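Local coordinates for putative regulatory protein (Streptomyces coelicolor A3, PDB 2PZ9) that probably binds DNA and regulates transcription as a TetR-type helix-turn-helix regulator, at residues R55-Q59 with A60-K64; E65-Y68 with A69-S73; T87-I90 with E91-L95; P101-A104 with G105-D109. All coordinates share one frame; numbering follows the deposited sequence.

Contact 1: residues R55-Q59 with A60-K64; sequences RIAKQ and ARTSK. With SO4 (sulfate ion), chain E.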
loop_
_atom_site.group_PDB
_atom_site.type_symbol
_atom_site.label_atom_id
_atom_site.label_comp_id
_atom_site.label_asym_id
_atom_site.label_seq_id
_atom_site.Cartn_x
_atom_site.Cartn_y
_atom_site.Cartn_z
ATOM N N ARG A 55 18.768 13.282 16.499
ATOM C CA ARG A 55 19.278 12.019 15.965
ATOM C C ARG A 55 19.901 12.184 14.581
ATOM O O ARG A 55 20.945 11.587 14.291
ATOM C CB ARG A 55 18.173 10.962 15.879
ATOM C CG ARG A 55 17.760 10.312 17.177
ATOM C CD ARG A 55 16.722 9.270 16.825
ATOM N NE ARG A 55 15.771 9.014 17.902
ATOM C CZ ARG A 55 14.468 9.289 17.850
ATOM N NH1 ARG A 55 13.935 9.850 16.767
ATOM N NH2 ARG A 55 13.692 8.993 18.892
ATOM N N ILE A 56 19.260 12.980 13.730
ATOM C CA ILE A 56 19.729 13.121 12.361
ATOM C C ILE A 56 21.124 13.740 12.295
ATOM O O ILE A 56 21.984 13.229 11.580
ATOM C CB ILE A 56 18.737 13.895 11.475
ATOM C CG1 ILE A 56 17.537 13.002 11.126
ATOM C CG2 ILE A 56 19.442 14.413 10.204
ATOM C CD1 ILE A 56 16.338 13.743 10.525
ATOM N N ALA A 57 21.330 14.832 13.032
ATOM C CA ALA A 57 22.610 15.508 13.072
ATOM C C ALA A 57 23.640 14.611 13.757
ATOM O O ALA A 57 24.769 14.468 13.270
ATOM C CB ALA A 57 22.485 16.822 13.786
ATOM N N LYS A 58 23.243 14.000 14.873
ATOM C CA LYS A 58 24.106 13.081 15.604
ATOM C C LYS A 58 24.558 11.959 14.662
ATOM O O LYS A 58 25.723 11.594 14.656
ATOM C CB LYS A 58 23.384 12.568 16.869
ATOM C CG LYS A 58 23.916 11.297 17.542
ATOM C CD LYS A 58 23.273 10.022 16.930
ATOM C CE LYS A 58 22.738 9.013 17.978
ATOM N NZ LYS A 58 23.691 8.703 19.086
ATOM N N GLN A 59 23.645 11.450 13.840
ATOM C CA GLN A 59 23.972 10.391 12.878
ATOM C C GLN A 59 24.776 10.882 11.664
ATOM O O GLN A 59 25.679 10.197 11.200
ATOM C CB GLN A 59 22.706 9.636 12.424
ATOM C CG GLN A 59 22.964 8.191 11.971
ATOM C CD GLN A 59 23.599 7.310 13.074
ATOM O OE1 GLN A 59 23.502 7.608 14.275
ATOM N NE2 GLN A 59 24.249 6.221 12.661
ATOM N N ALA A 60 24.439 12.063 11.154
ATOM C CA ALA A 60 25.127 12.663 10.005
ATOM C C ALA A 60 26.519 13.204 10.359
ATOM O O ALA A 60 27.184 13.804 9.507
ATOM C CB ALA A 60 24.265 13.776 9.403
ATOM N N ARG A 61 26.947 12.990 11.609
ATOM C CA ARG A 61 28.221 13.494 12.127
ATOM C C ARG A 61 28.318 15.012 11.969
ATOM O O ARG A 61 29.337 15.522 11.500
ATOM C CB ARG A 61 29.389 12.793 11.430
ATOM C CG ARG A 61 30.544 12.454 12.335
ATOM C CD ARG A 61 31.139 11.121 11.939
ATOM N NE ARG A 61 30.107 10.081 11.883
ATOM C CZ ARG A 61 30.307 8.789 12.149
ATOM N NH1 ARG A 61 31.515 8.345 12.509
ATOM N NH2 ARG A 61 29.289 7.934 12.069
ATOM N N THR A 62 27.244 15.715 12.344
ATOM C CA THR A 62 27.178 17.195 12.321
ATOM C C THR A 62 26.329 17.790 13.488
ATOM O O THR A 62 26.010 17.076 14.433
ATOM C CB THR A 62 26.752 17.730 10.906
ATOM O OG1 THR A 62 27.007 19.139 10.826
ATOM C CG2 THR A 62 25.268 17.447 10.587
ATOM N N SER A 63 25.990 19.083 13.443
ATOM C CA SER A 63 25.147 19.719 14.491
ATOM C C SER A 63 23.747 20.157 14.023
ATOM O O SER A 63 23.500 20.374 12.820
ATOM C CB SER A 63 25.857 20.919 15.146
ATOM O OG SER A 63 25.835 22.064 14.314
ATOM N N LYS A 64 22.839 20.293 14.989
ATOM C CA LYS A 64 21.518 20.859 14.737
ATOM C C LYS A 64 21.633 22.180 13.971
ATOM O O LYS A 64 20.974 22.340 12.948
ATOM C CB LYS A 64 20.740 21.067 16.044
ATOM C CG LYS A 64 20.043 19.819 16.590
ATOM C CD LYS A 64 19.171 20.155 17.801
ATOM C CE LYS A 64 17.848 20.775 17.369
ATOM N NZ LYS A 64 16.871 20.842 18.489
HETATM S S SO4 E . 14.615 17.506 17.489
HETATM O O1 SO4 E . 15.066 18.873 17.741
HETATM O O2 SO4 E . 15.771 16.709 17.111
HETATM O O3 SO4 E . 14.081 16.902 18.706
HETATM O O4 SO4 E . 13.595 17.528 16.428
#
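The last turn of helix 53-59 closes through two backbone bonds, Ala60 N to Ile56 O at 2.8 Å and Thr62 N to Ala57 O at 2.9 Å, the second nearly straight (172° at the hydrogen). Between these donors Arg61 leaves helical geometry with a positive phi of 56°, and this residue in the left-handed helical conformation, together with the bonds that reach back past it, makes a Schellman motif.

Ala57 CB meets the backbone of the outgoing chain, 3.6 Å from Ser63 C. Thr62 adds its own methyl: CG2 lies between the backbone N and the carbonyl carbon, which brings it to 4.0 Å from Ala57 O and 4.3 Å from Ala57 CB. This compact corner is the turn of the predicted helix-turn-helix, joining helix 53-59 to helix 64-70, the helix expected to read DNA in this family. Ala60 and Thr62 turn their side chains against helix 32-50, on Ala38 and Ile35, and Ala60 O receives a hydrogen bond from Arg34.

Ser63 occupies the N-cap of the next helix, where its OG makes a weak bond to Arg66 N. At the start of that helix Lys64 bends at its third torsion (chi3 79°), and this carries NZ to within 2.8 Å of sulfate O1, a hydrogen bond. The sulfate, probably from the crystallisation liquor, is also held by Asp54 N, and a long, weak ion pair links Lys64 NZ to Asp54 OD1.

Contact 2: residues E65-Y68 with A69-S73; sequences ERVY and AYFRS. With SO4 (sulfate ion), chain D.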
loop_
_atom_site.group_PDB
_atom_site.type_symbol
_atom_site.label_atom_id
_atom_site.label_comp_id
_atom_site.label_asym_id
_atom_site.label_seq_id
_atom_site.Cartn_x
_atom_site.Cartn_y
_atom_site.Cartn_z
ATOM N N GLU A 65 22.486 23.106 14.437
ATOM C CA GLU A 65 22.611 24.407 13.767
ATOM C C GLU A 65 22.975 24.263 12.282
ATOM O O GLU A 65 22.421 24.968 11.431
ATOM C CB GLU A 65 23.567 25.376 14.485
ATOM C CG GLU A 65 23.137 26.865 14.287
ATOM C CD GLU A 65 24.237 27.927 14.570
ATOM O OE1 GLU A 65 25.426 27.546 14.655
ATOM O OE2 GLU A 65 23.910 29.144 14.689
ATOM N N ARG A 66 23.877 23.333 11.980
ATOM C CA ARG A 66 24.317 23.080 10.605
ATOM C C ARG A 66 23.169 22.595 9.714
ATOM O O ARG A 66 22.956 23.112 8.605
ATOM C CB ARG A 66 25.430 22.044 10.597
ATOM C CG ARG A 66 26.533 22.347 9.636
ATOM C CD ARG A 66 27.777 22.813 10.389
ATOM N NE ARG A 66 28.513 23.886 9.705
ATOM C CZ ARG A 66 28.147 24.496 8.567
ATOM N NH1 ARG A 66 27.038 24.156 7.912
ATOM N NH2 ARG A 66 28.911 25.460 8.071
ATOM N N VAL A 67 22.436 21.600 10.209
ATOM C CA VAL A 67 21.291 21.051 9.502
ATOM C C VAL A 67 20.371 22.190 9.054
ATOM O O VAL A 67 20.019 22.302 7.870
ATOM C CB VAL A 67 20.537 20.034 10.382
ATOM C CG1 VAL A 67 19.287 19.509 9.678
ATOM C CG2 VAL A 67 21.462 18.872 10.775
ATOM N N TYR A 68 20.037 23.060 10.000
ATOM C CA TYR A 68 19.148 24.182 9.753
ATOM C C TYR A 68 19.735 25.287 8.878
ATOM O O TYR A 68 19.029 26.218 8.508
ATOM C CB TYR A 68 18.645 24.774 11.070
ATOM C CG TYR A 68 17.750 23.865 11.902
ATOM C CD1 TYR A 68 16.611 23.239 11.353
ATOM C CD2 TYR A 68 18.024 23.653 13.254
ATOM C CE1 TYR A 68 15.781 22.419 12.140
ATOM C CE2 TYR A 68 17.203 22.827 14.042
ATOM C CZ TYR A 68 16.085 22.221 13.485
ATOM O OH TYR A 68 15.302 21.420 14.298
ATOM N N ALA A 69 21.019 25.207 8.554
ATOM C CA ALA A 69 21.567 26.112 7.546
ATOM C C ALA A 69 21.120 25.625 6.157
ATOM O O ALA A 69 20.637 26.415 5.349
ATOM C CB ALA A 69 23.063 26.210 7.645
ATOM N N TYR A 70 21.241 24.323 5.893
ATOM C CA TYR A 70 20.802 23.777 4.617
ATOM C C TYR A 70 19.291 23.797 4.502
ATOM O O TYR A 70 18.738 24.127 3.458
ATOM C CB TYR A 70 21.308 22.339 4.427
ATOM C CG TYR A 70 22.804 22.237 4.225
ATOM C CD1 TYR A 70 23.674 22.194 5.330
ATOM C CD2 TYR A 70 23.352 22.190 2.940
ATOM C CE1 TYR A 70 25.061 22.126 5.159
ATOM C CE2 TYR A 70 24.724 22.112 2.754
ATOM C CZ TYR A 70 25.580 22.084 3.870
ATOM O OH TYR A 70 26.945 22.014 3.708
ATOM N N PHE A 71 18.615 23.437 5.579
ATOM C CA PHE A 71 17.183 23.239 5.508
ATOM C C PHE A 71 16.472 24.089 6.536
ATOM O O PHE A 71 16.898 24.179 7.684
ATOM C CB PHE A 71 16.854 21.769 5.706
ATOM C CG PHE A 71 17.656 20.842 4.813
ATOM C CD1 PHE A 71 18.795 20.201 5.295
ATOM C CD2 PHE A 71 17.266 20.612 3.495
ATOM C CE1 PHE A 71 19.536 19.334 4.478
ATOM C CE2 PHE A 71 17.994 19.759 2.669
ATOM C CZ PHE A 71 19.133 19.109 3.162
ATOM N N ARG A 72 15.391 24.726 6.103
ATOM C CA ARG A 72 14.606 25.612 6.945
ATOM C C ARG A 72 14.022 24.906 8.199
ATOM O O ARG A 72 14.003 25.469 9.287
ATOM C CB ARG A 72 13.516 26.194 6.055
ATOM C CG ARG A 72 12.558 27.132 6.675
ATOM C CD ARG A 72 11.512 27.381 5.611
ATOM N NE ARG A 72 10.512 28.341 6.048
ATOM C CZ ARG A 72 10.610 29.655 5.888
ATOM N NH1 ARG A 72 11.668 30.188 5.289
ATOM N NH2 ARG A 72 9.643 30.446 6.329
ATOM N N SER A 73 13.561 23.663 8.037
ATOM C CA SER A 73 12.722 22.995 9.038
ATOM C C SER A 73 12.769 21.482 8.903
ATOM O O SER A 73 13.122 20.948 7.854
ATOM C CB SER A 73 11.271 23.458 8.881
ATOM O OG SER A 73 10.687 22.946 7.686
HETATM S S SO4 D . 29.983 21.722 6.146
HETATM O O1 SO4 D . 30.105 21.035 7.440
HETATM O O2 SO4 D . 30.709 21.020 5.085
HETATM O O3 SO4 D . 28.575 21.819 5.769
HETATM O O4 SO4 D . 30.523 23.066 6.288
#
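Arg66 and Tyr70, one helical turn apart, both reach the same sulfate. Tyr70 OH donates to sulfate O3 over 2.6 Å, with O3 in the plane of the ring at its edge. Arg66 instead presents a face: its chain bends at chi2 (107°) and chi3 (-142°), which brings the guanidinium to the anion, and sulfate O4 lies over it, 3.4 Å from NH2 and offset toward the rim. The two flat groups are turned 50° against each other, with Arg66 NH1 4.0 Å from Tyr70 CE1. Thr31 OG1 also bonds the sulfate, which is probably from the crystallisation liquor.

Among the backbone bonds, Arg66 O takes Ala69 N at 2.9 Å and Tyr70 N more weakly. Phe71 N closes on Val67 O at 2.9 Å. Phe71 is the first residue to leave helical geometry, so these bonds finish what should be the recognition helix of the predicted helix-turn-helix. A sulfate held by Tyr70 and Thr31 beside Arg66 is consistent with a surface that meets DNA phosphates.

A CA-H...O contact joins Tyr68 CA to Phe71 O at 3.1 Å, and that oxygen also lies in the plane of the Tyr68 ring, at its edge.

The apolar contact is between Val67 CG1 and Phe71 CD1, 4.5 Å apart. Both residues are buried, and Phe71 touches Ile35 and Val36 of helix 32-50.

Contact 3: residues T87-I90 with E91-L95; sequences TALI and EATQL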
loop_
_atom_site.group_PDB
_atom_site.type_symbol
_atom_site.label_atom_id
_atom_site.label_comp_id
_atom_site.label_asym_id
_atom_site.label_seq_id
_atom_site.Cartn_x
_atom_site.Cartn_y
_atom_site.Cartn_z
ATOM N N THR A 87 12.777 11.487 -7.647
ATOM C CA THR A 87 13.568 11.677 -8.860
ATOM C C THR A 87 14.438 10.461 -9.124
ATOM O O THR A 87 14.521 9.990 -10.242
ATOM C CB THR A 87 14.466 12.919 -8.749
ATOM O OG1 THR A 87 13.938 13.787 -7.745
ATOM C CG2 THR A 87 14.552 13.671 -10.077
ATOM N N ALA A 88 15.079 9.956 -8.075
ATOM C CA ALA A 88 15.846 8.709 -8.144
ATOM C C ALA A 88 15.022 7.594 -8.780
ATOM O O ALA A 88 15.513 6.831 -9.625
ATOM C CB ALA A 88 16.275 8.294 -6.756
ATOM N N LEU A 89 13.768 7.523 -8.344
ATOM C CA LEU A 89 12.823 6.521 -8.769
ATOM C C LEU A 89 12.451 6.722 -10.229
ATOM O O LEU A 89 12.675 5.835 -11.052
ATOM C CB LEU A 89 11.573 6.602 -7.887
ATOM C CG LEU A 89 10.310 5.792 -8.259
ATOM C CD1 LEU A 89 10.481 4.276 -7.987
ATOM C CD2 LEU A 89 9.009 6.359 -7.592
ATOM N N ILE A 90 11.885 7.892 -10.533
ATOM C CA ILE A 90 11.447 8.259 -11.873
ATOM C C ILE A 90 12.494 7.901 -12.923
ATOM O O ILE A 90 12.162 7.383 -13.988
ATOM C CB ILE A 90 11.077 9.752 -11.910
ATOM C CG1 ILE A 90 9.700 9.932 -11.293
ATOM C CG2 ILE A 90 11.053 10.295 -13.315
ATOM C CD1 ILE A 90 9.434 11.306 -10.781
ATOM N N GLU A 91 13.757 8.159 -12.596
ATOM C CA GLU A 91 14.891 7.856 -13.475
ATOM C C GLU A 91 15.188 6.365 -13.585
ATOM O O GLU A 91 15.506 5.873 -14.662
ATOM C CB GLU A 91 16.132 8.610 -13.024
ATOM C CG GLU A 91 15.953 10.102 -13.179
ATOM C CD GLU A 91 17.187 10.897 -12.816
ATOM O OE1 GLU A 91 18.313 10.346 -12.875
ATOM O OE2 GLU A 91 17.027 12.086 -12.477
ATOM N N ALA A 92 15.073 5.652 -12.473
ATOM C CA ALA A 92 15.199 4.201 -12.473
ATOM C C ALA A 92 14.017 3.510 -13.187
ATOM O O ALA A 92 14.023 2.287 -13.367
ATOM C CB ALA A 92 15.330 3.693 -11.030
ATOM N N THR A 93 13.023 4.295 -13.609
ATOM C CA THR A 93 11.687 3.758 -13.915
ATOM C C THR A 93 11.131 4.197 -15.260
ATOM O O THR A 93 9.917 4.290 -15.430
ATOM C CB THR A 93 10.707 4.040 -12.726
ATOM O OG1 THR A 93 10.697 2.898 -11.869
ATOM C CG2 THR A 93 9.257 4.376 -13.149
ATOM N N GLN A 94 12.023 4.463 -16.215
ATOM C CA GLN A 94 11.616 4.637 -17.604
ATOM C C GLN A 94 10.497 3.616 -17.921
ATOM O O GLN A 94 10.687 2.400 -17.789
ATOM C CB GLN A 94 12.854 4.484 -18.515
ATOM C CG GLN A 94 12.621 4.093 -20.004
ATOM C CD GLN A 94 12.153 5.260 -20.892
ATOM O OE1 GLN A 94 11.165 5.137 -21.643
ATOM N NE2 GLN A 94 12.861 6.389 -20.814
ATOM N N LEU A 95 9.318 4.118 -18.283
ATOM C CA LEU A 95 8.222 3.229 -18.633
ATOM C C LEU A 95 8.316 2.716 -20.059
ATOM O O LEU A 95 8.413 3.495 -21.006
ATOM C CB LEU A 95 6.858 3.887 -18.416
ATOM C CG LEU A 95 5.660 3.256 -19.172
ATOM C CD1 LEU A 95 5.347 1.804 -18.775
ATOM C CD2 LEU A 95 4.409 4.108 -19.028
#
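The carboxylate of Glu91, the one flat side-chain group that reaches across here, runs alongside Thr87: OE2 lies 3.8 Å from Thr87 CG2, and CD 3.8 Å from Thr87 O. It gets there because CG is anti to the carbonyl carbon (chi1 -66°) and the chain beyond is extended, so the two side chains point the same way. The polar end of Thr87 is used otherwise, its OG1 bonding to Glu83 O one turn earlier.

On the backbone, Glu91 N bonds to Thr87 O at 3.1 Å, and Ala92 N bonds to Ala88 O at the same length. The next step changes: Thr93 N makes a weak bond to Ile90 O at 3.2 Å, three residues back. Thr93 turns toward the preceding helical turn, with OG1 4.1 Å from Leu89 CD1, while its side chain also packs on Tyr103 and Leu107 of helix 100-113.

At the end of helix 74-92 the bonding to the fourth residue back thus gives way to a weak bond spanning three. Because Glu91 sits at this carbonyl end, the helix dipole would probably disfavour its negative charge, an effect that exposure to solvent is likely to soften.

Contact 4: residues P101-A104 with G105-D109; sequences PGYA and GILFD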
loop_
_atom_site.group_PDB
_atom_site.type_symbol
_atom_site.label_atom_id
_atom_site.label_comp_id
_atom_site.label_asym_id
_atom_site.label_seq_id
_atom_site.Cartn_x
_atom_site.Cartn_y
_atom_site.Cartn_z
ATOM N N PRO A 101 5.131 -6.028 -18.055
ATOM C CA PRO A 101 5.637 -6.904 -16.966
ATOM C C PRO A 101 7.115 -6.670 -16.616
ATOM O O PRO A 101 7.507 -6.811 -15.455
ATOM C CB PRO A 101 5.399 -8.332 -17.503
ATOM C CG PRO A 101 5.198 -8.200 -18.976
ATOM C CD PRO A 101 4.705 -6.806 -19.245
ATOM N N GLY A 102 7.917 -6.314 -17.619
ATOM C CA GLY A 102 9.299 -5.945 -17.411
ATOM C C GLY A 102 9.320 -4.660 -16.612
ATOM O O GLY A 102 10.160 -4.484 -15.734
ATOM N N TYR A 103 8.389 -3.761 -16.908
ATOM C CA TYR A 103 8.239 -2.531 -16.140
ATOM C C TYR A 103 8.002 -2.845 -14.657
ATOM O O TYR A 103 8.589 -2.217 -13.763
ATOM C CB TYR A 103 7.088 -1.688 -16.719
ATOM C CG TYR A 103 6.754 -0.443 -15.930
ATOM C CD1 TYR A 103 5.434 -0.173 -15.538
ATOM C CD2 TYR A 103 7.753 0.472 -15.558
ATOM C CE1 TYR A 103 5.103 0.990 -14.793
ATOM C CE2 TYR A 103 7.438 1.643 -14.818
ATOM C CZ TYR A 103 6.117 1.888 -14.443
ATOM O OH TYR A 103 5.816 3.012 -13.707
ATOM N N ALA A 104 7.144 -3.828 -14.403
ATOM C CA ALA A 104 6.769 -4.187 -13.043
ATOM C C ALA A 104 7.963 -4.762 -12.314
ATOM O O ALA A 104 8.139 -4.479 -11.137
ATOM C CB ALA A 104 5.619 -5.171 -13.047
ATOM N N GLY A 105 8.774 -5.559 -13.014
ATOM C CA GLY A 105 9.974 -6.137 -12.436
ATOM C C GLY A 105 10.896 -5.013 -12.036
ATOM O O GLY A 105 11.496 -5.042 -10.967
ATOM N N ILE A 106 10.978 -3.999 -12.887
ATOM C CA ILE A 106 11.786 -2.816 -12.614
ATOM C C ILE A 106 11.400 -2.178 -11.251
ATOM O O ILE A 106 12.257 -2.025 -10.370
ATOM C CB ILE A 106 11.820 -1.853 -13.873
ATOM C CG1 ILE A 106 13.133 -2.023 -14.633
ATOM C CG2 ILE A 106 11.658 -0.388 -13.542
ATOM C CD1 ILE A 106 13.118 -3.111 -15.744
ATOM N N LEU A 107 10.111 -1.879 -11.056
ATOM C CA LEU A 107 9.622 -1.327 -9.774
ATOM C C LEU A 107 9.830 -2.300 -8.626
ATOM O O LEU A 107 10.140 -1.899 -7.502
ATOM C CB LEU A 107 8.141 -0.945 -9.857
ATOM C CG LEU A 107 7.800 0.122 -10.896
ATOM C CD1 LEU A 107 6.331 0.136 -11.342
ATOM C CD2 LEU A 107 8.209 1.484 -10.330
ATOM N N PHE A 108 9.654 -3.585 -8.907
ATOM C CA PHE A 108 9.810 -4.558 -7.869
ATOM C C PHE A 108 11.229 -4.484 -7.333
ATOM O O PHE A 108 11.449 -4.430 -6.117
ATOM C CB PHE A 108 9.538 -5.946 -8.392
ATOM C CG PHE A 108 9.797 -7.016 -7.379
ATOM C CD1 PHE A 108 8.834 -7.331 -6.418
ATOM C CD2 PHE A 108 11.020 -7.696 -7.356
ATOM C CE1 PHE A 108 9.095 -8.321 -5.459
ATOM C CE2 PHE A 108 11.282 -8.680 -6.409
ATOM C CZ PHE A 108 10.331 -9.002 -5.469
ATOM N N ASP A 109 12.180 -4.471 -8.270
ATOM C CA ASP A 109 13.595 -4.431 -7.982
ATOM C C ASP A 109 13.950 -3.243 -7.136
ATOM O O ASP A 109 14.663 -3.374 -6.147
ATOM C CB ASP A 109 14.353 -4.347 -9.292
ATOM C CG ASP A 109 14.283 -5.631 -10.090
ATOM O OD1 ASP A 109 13.966 -6.704 -9.507
ATOM O OD2 ASP A 109 14.546 -5.561 -11.312
#
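Four successive backbone bonds tie Pro101-Ala104 to Gly105-Phe108, each from an N-H to the carbonyl four residues earlier, which defines this part of helix 100-113 as regular alpha helix. Phe108 N to Ala104 O measures 2.8 Å, Gly105 N to Pro101 O and Ile106 N to Gly102 O 3.0 Å each, and Leu107 N to Tyr103 O 3.1 Å, with 162° at the hydrogen. The helix belongs to the all-helical C-terminal domain of the TetR fold.

Two polar side-chain ends leave the segment for other helices: Asp109 OD1 forms a salt bridge with Arg202 NE, and Tyr103 OH is hydrogen-bonded to Lys146 NZ.

Packing within the helix centres on Tyr103, whose CG is anti to the backbone N (chi1 175°). That torsion sends the ring outward from the helix, with one face turned to Leu107, whose CD1 sits over it, 3.9 Å from the ring centroid and 24° off the normal, a CH-pi contact. Ile106 approaches the same ring obliquely, CG2 to CD2 at 4.5 Å. With an alanine at Tyr103, Lys146 NZ would probably lose its hydroxyl partner and Leu107 CD1 the aromatic face it rests on.

Farther round, Ala104 packs on Ile172 and Val209, and Phe108 on Leu205, so helices 165-176 and 198-212 cover this side. The leucine methyl does not sit centrally over the tyrosine ring but toward its rim, where Leu107 CD1 is 3.6 Å from Tyr103 CZ.

In the fold
The four contacts follow one another along the chain and fall into two pairs. Contacts 1 and 2 have centres 11 Å apart and meet through Val67 CG2, which packs on Ala57 and Thr62; together they span the predicted helix-turn-helix. Contacts 3 and 4, also 11 Å apart, touch where the end of helix 74-92 meets helix 100-113, with Ala92 against Ile106, Thr93 against Tyr103 and Leu107, and Leu95 against Tyr103. Between the pairs lie 28 to 37 Å, centre to centre, and contacts 1 and 2 lie on the opposite side of the chain's centre from contact 4. Helix 74-92 spans much of this separation, physically joining the probable DNA-binding end to the C-terminal domain.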